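Local coordinates for protein major centromere autoantigen B (Homo sapiens, PDB 1UFI) that binds the CENP-B box of centromeric alpha-satellite DNA and forms homodimers through its small C-terminal helical domain, at the interface of chains A and B. Residues are numbered along the deposited sequence; one frame, centred on the assembly and turned at random. Chains: chain A/B, Major centromere autoantigen B.

Contact 1: the interface of chains A and B. Residues chain A 46-47, 50; chain B 26-28.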
loop_
_atom_site.group_PDB
_atom_site.type_symbol
_atom_site.label_atom_id
_atom_site.label_comp_id
_atom_site.label_asym_id
_atom_site.label_seq_id
_atom_site.Cartn_x
_atom_site.Cartn_y
_atom_site.Cartn_z
ATOM N N VAL A 46 -6.383 11.592 -3.285
ATOM C CA VAL A 46 -5.269 12.523 -3.173
ATOM C C VAL A 46 -4.777 12.985 -4.544
ATOM O O VAL A 46 -4.431 14.147 -4.717
ATOM C CB VAL A 46 -4.075 11.922 -2.402
ATOM C CG1 VAL A 46 -2.773 12.747 -2.573
ATOM C CG2 VAL A 46 -4.460 11.766 -0.889
ATOM N N THR A 47 -4.690 12.060 -5.482
ATOM C CA THR A 47 -4.275 12.366 -6.843
ATOM C C THR A 47 -5.327 13.259 -7.533
ATOM O O THR A 47 -4.980 14.287 -8.079
ATOM C CB THR A 47 -4.059 11.045 -7.603
ATOM O OG1 THR A 47 -3.002 10.335 -6.938
ATOM C CG2 THR A 47 -3.534 11.301 -9.083
ATOM N N ASN A 50 -5.118 16.696 -6.233
ATOM C CA ASN A 50 -3.810 17.300 -6.360
ATOM C C ASN A 50 -3.379 17.392 -7.810
ATOM O O ASN A 50 -2.992 16.384 -8.411
ATOM C CB ASN A 50 -2.786 16.455 -5.596
ATOM C CG ASN A 50 -2.926 16.568 -4.072
ATOM O OD1 ASN A 50 -1.927 16.600 -3.364
ATOM N ND2 ASN A 50 -4.161 16.616 -3.568
ATOM N N PHE B 26 3.247 14.029 -2.184
ATOM C CA PHE B 26 2.179 15.016 -1.959
ATOM C C PHE B 26 2.170 15.462 -0.523
ATOM O O PHE B 26 2.633 14.745 0.352
ATOM C CB PHE B 26 0.792 14.410 -2.246
ATOM C CG PHE B 26 0.609 14.003 -3.662
ATOM C CD1 PHE B 26 0.086 14.908 -4.601
ATOM C CD2 PHE B 26 0.946 12.722 -4.075
ATOM C CE1 PHE B 26 -0.075 14.527 -5.935
ATOM C CE2 PHE B 26 0.786 12.338 -5.396
ATOM C CZ PHE B 26 0.279 13.253 -6.336
ATOM N N PRO B 27 1.618 16.644 -0.241
ATOM C CA PRO B 27 1.337 16.979 1.154
ATOM C C PRO B 27 0.171 16.071 1.520
ATOM O O PRO B 27 -0.853 16.085 0.835
ATOM C CB PRO B 27 0.899 18.451 1.104
ATOM C CG PRO B 27 1.042 18.894 -0.307
ATOM C CD PRO B 27 1.243 17.718 -1.195
ATOM N N ILE B 28 0.345 15.185 2.479
ATOM C CA ILE B 28 -0.806 14.423 2.935
ATOM C C ILE B 28 -1.015 14.741 4.403
ATOM O O ILE B 28 -0.065 15.093 5.097
ATOM C CB ILE B 28 -0.610 12.885 2.680
ATOM C CG1 ILE B 28 0.741 12.412 3.207
ATOM C CG2 ILE B 28 -0.695 12.565 1.162
ATOM C CD1 ILE B 28 0.815 10.917 3.360
#
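B:Phe26 holds its CG anti to its carbonyl carbon, with the ring plane perpendicular to the plane of CA, CB and CG (chi2 -90°), and this swings the phenyl ring out from the loop linking the two helices of chain B and against the end of helix 30-49 of chain A. There it meets A:Val46 and A:Asn50, part of the hydrophobic dimer interface of the CENP-B dimerization domain. A:Val46 reaches the ring with CG1, set anti to its own backbone N (chi1 166°). This methyl stands 3.7 Å above the plane of the B:Phe26 ring, displaced toward the rim near the CB attachment, and CG1 of A:Val46 is 3.8 Å from CG of B:Phe26. The two side chains run past each other in opposite directions, and the methyl lies over the base of the ring and not at its tip. A beta-branched valine suits the place, since its short, stiff side chain presents a methyl to the aromatic face with little conformational freedom to lose.

A:Asn50, at the end of the modelled chain, comes to the rim along CD1 and CE1, on the same side of the ring plane as A:Val46. CB of A:Asn50 lies 3.3 Å from CE1 of B:Phe26, and the amide plane is tilted 70° from the ring, so amide and ring do not stack. OD1 of A:Asn50, the amide oxygen, is 3.7 Å from CB of B:Phe26; its still shorter approach to the ring edge is doubtful. Asparagine may suit this place because its short chain lets CB and the flat amide lie against the rim. No polar atom pairs across the patch, and packing carries it. A phenylalanine fits here because its broad, flat surface can meet both residues, one turn apart on the chain. A:Thr47 adds a looser neighbour near the ring tip. B:Pro27 stiffens the loop and sets its CD 4.0 Å from OD1 of A:Asn50, while B:Ile28 points CG2 at CG1 of A:Val46 from 4.3 Å.

Contact 2: the interface of chains A and B. Residues chain A 15, 18-19, 21; chain B 7, 12, 15-16.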
loop_
_atom_site.group_PDB
_atom_site.type_symbol
_atom_site.label_atom_id
_atom_site.label_comp_id
_atom_site.label_asym_id
_atom_site.label_seq_id
_atom_site.Cartn_x
_atom_site.Cartn_y
_atom_site.Cartn_z
ATOM N N TYR A 15 1.631 -1.162 -8.819
ATOM C CA TYR A 15 2.362 -1.644 -7.594
ATOM C C TYR A 15 1.379 -1.931 -6.477
ATOM O O TYR A 15 1.453 -2.919 -5.802
ATOM C CB TYR A 15 3.334 -0.595 -7.134
ATOM C CG TYR A 15 4.397 -0.227 -8.186
ATOM C CD1 TYR A 15 4.696 -1.089 -9.241
ATOM C CD2 TYR A 15 5.074 0.965 -8.077
ATOM C CE1 TYR A 15 5.681 -0.721 -10.213
ATOM C CE2 TYR A 15 6.040 1.324 -9.019
ATOM C CZ TYR A 15 6.324 0.498 -10.043
ATOM O OH TYR A 15 7.312 0.940 -10.910
ATOM N N MET A 18 -0.331 -5.188 -6.819
ATOM C CA MET A 18 0.533 -6.293 -6.461
ATOM C C MET A 18 0.614 -6.397 -4.922
ATOM O O MET A 18 0.639 -7.497 -4.392
ATOM C CB MET A 18 1.938 -6.096 -7.091
ATOM C CG MET A 18 1.920 -6.221 -8.611
ATOM S SD MET A 18 1.455 -7.899 -9.158
ATOM C CE MET A 18 0.375 -7.731 -9.605
ATOM N N VAL A 19 0.686 -5.275 -4.211
ATOM C CA VAL A 19 0.576 -5.298 -2.730
ATOM C C VAL A 19 -0.747 -5.993 -2.295
ATOM O O VAL A 19 -0.732 -6.811 -1.349
ATOM C CB VAL A 19 0.646 -3.853 -2.094
ATOM C CG1 VAL A 19 0.368 -3.925 -0.576
ATOM C CG2 VAL A 19 1.953 -3.141 -2.420
ATOM N N ARG A 21 -2.486 -8.149 -4.025
ATOM C CA ARG A 21 -2.402 -9.556 -4.458
ATOM C C ARG A 21 -1.645 -10.350 -3.419
ATOM O O ARG A 21 -2.016 -11.509 -3.089
ATOM C CB ARG A 21 -1.721 -9.658 -5.825
ATOM C CG ARG A 21 -1.152 -11.044 -6.086
ATOM C CD ARG A 21 -0.960 -11.348 -7.542
ATOM N NE ARG A 21 -1.786 -10.480 -8.352
ATOM C CZ ARG A 21 -1.857 -10.507 -9.673
ATOM N NH1 ARG A 21 -3.007 -10.344 -10.316
ATOM N NH2 ARG A 21 -0.755 -10.717 -10.354
ATOM N N PRO B 7 3.483 -12.040 -5.514
ATOM C CA PRO B 7 4.817 -11.540 -5.213
ATOM C C PRO B 7 5.411 -12.272 -3.996
ATOM O O PRO B 7 4.670 -12.777 -3.142
ATOM C CB PRO B 7 4.575 -10.066 -4.836
ATOM C CG PRO B 7 3.275 -9.691 -5.470
ATOM C CD PRO B 7 2.460 -10.961 -5.481
ATOM N N ALA B 12 6.717 -7.593 -2.482
ATOM C CA ALA B 12 5.629 -6.859 -1.808
ATOM C C ALA B 12 6.110 -5.573 -1.126
ATOM O O ALA B 12 5.490 -4.531 -1.246
ATOM C CB ALA B 12 4.904 -7.773 -0.762
ATOM N N TYR B 15 7.157 -2.952 -3.792
ATOM C CA TYR B 15 5.977 -2.307 -4.419
ATOM C C TYR B 15 5.367 -1.350 -3.405
ATOM O O TYR B 15 5.032 -0.204 -3.745
ATOM C CB TYR B 15 4.949 -3.371 -4.748
ATOM C CG TYR B 15 5.285 -4.284 -5.915
ATOM C CD1 TYR B 15 5.090 -5.662 -5.827
ATOM C CD2 TYR B 15 5.752 -3.746 -7.140
ATOM C CE1 TYR B 15 5.348 -6.490 -6.921
ATOM C CE2 TYR B 15 6.002 -4.548 -8.192
ATOM C CZ TYR B 15 5.823 -5.920 -8.070
ATOM O OH TYR B 15 6.062 -6.710 -9.124
ATOM N N PHE B 16 5.241 -1.789 -2.142
ATOM C CA PHE B 16 4.719 -0.896 -1.098
ATOM C C PHE B 16 5.601 0.346 -0.909
ATOM O O PHE B 16 5.069 1.423 -0.772
ATOM C CB PHE B 16 4.520 -1.606 0.245
ATOM C CG PHE B 16 3.890 -0.699 1.277
ATOM C CD1 PHE B 16 2.512 -0.475 1.266
ATOM C CD2 PHE B 16 4.691 -0.009 2.180
ATOM C CE1 PHE B 16 1.937 0.479 2.212
ATOM C CE2 PHE B 16 4.151 0.854 3.107
ATOM C CZ PHE B 16 2.757 1.092 3.103
#
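B:Tyr15 and A:Met18 form the heart of this contact, in which helix 9-23 of chain A packs on helix 9-24 of chain B at the dimer interface, with A:Val19 beside them; the surface buried is 61 Å² for B:Tyr15, 47 Å² for A:Met18 and 38 Å² for A:Val19. The ring of B:Tyr15 lays one face over the base of the methionine: CB of A:Met18 sits 3.3 Å above the ring plane, shifted toward the rim, in a CH-pi contact. CD1 of B:Tyr15 is 3.4 Å from CB of A:Met18, and CE1 is equally near. With its CG anti to the carbonyl carbon (chi1 -68°), A:Met18 keeps that CG by the hydroxyl end of the ring, 3.8 Å from CE1 of B:Tyr15. An unbranched chain can lay its first two methylenes on an aromatic face, and tyrosine offers a broad face for it.

At the other rim of the ring, A:Tyr15 meets its own symmetry mate. The two side chains cross at about a right angle, CD1 of A:Tyr15 standing 3.5 Å from CD2 of B:Tyr15, so the same residue from each chain meets close to the two-fold axis.

A:Val19 works against backbone instead of a ring. Its CG2, anti to the carbonyl carbon while CG1 lies anti to the backbone N (chi1 174°), touches chain B between B:Tyr15 and B:Phe16, 3.6 Å from the amide N of B:Phe16. A small branched residue may let the helices come close here. B:Pro7, a rigid ring just ahead of helix 9-24, caps the patch by setting its CG 3.6 Å from the carbonyl O of A:Met18.

The C-alpha centres of contact 1 and contact 2 lie about 21 Å apart, and the two share no residue. Contact 2 joins helix 9-23 of chain A to helix 9-24 of chain B near the two-fold axis, whereas contact 1 sets the end of helix 30-49 of chain A against the interhelix loop of chain B at one end of the bundle. The symmetry repeats both contacts with the chains exchanged, placing the twin of contact 1 at the opposite end. Together they bind the antiparallel helical hairpins along their length, which should fix the register of the dimer and hold its four helices as one bundle.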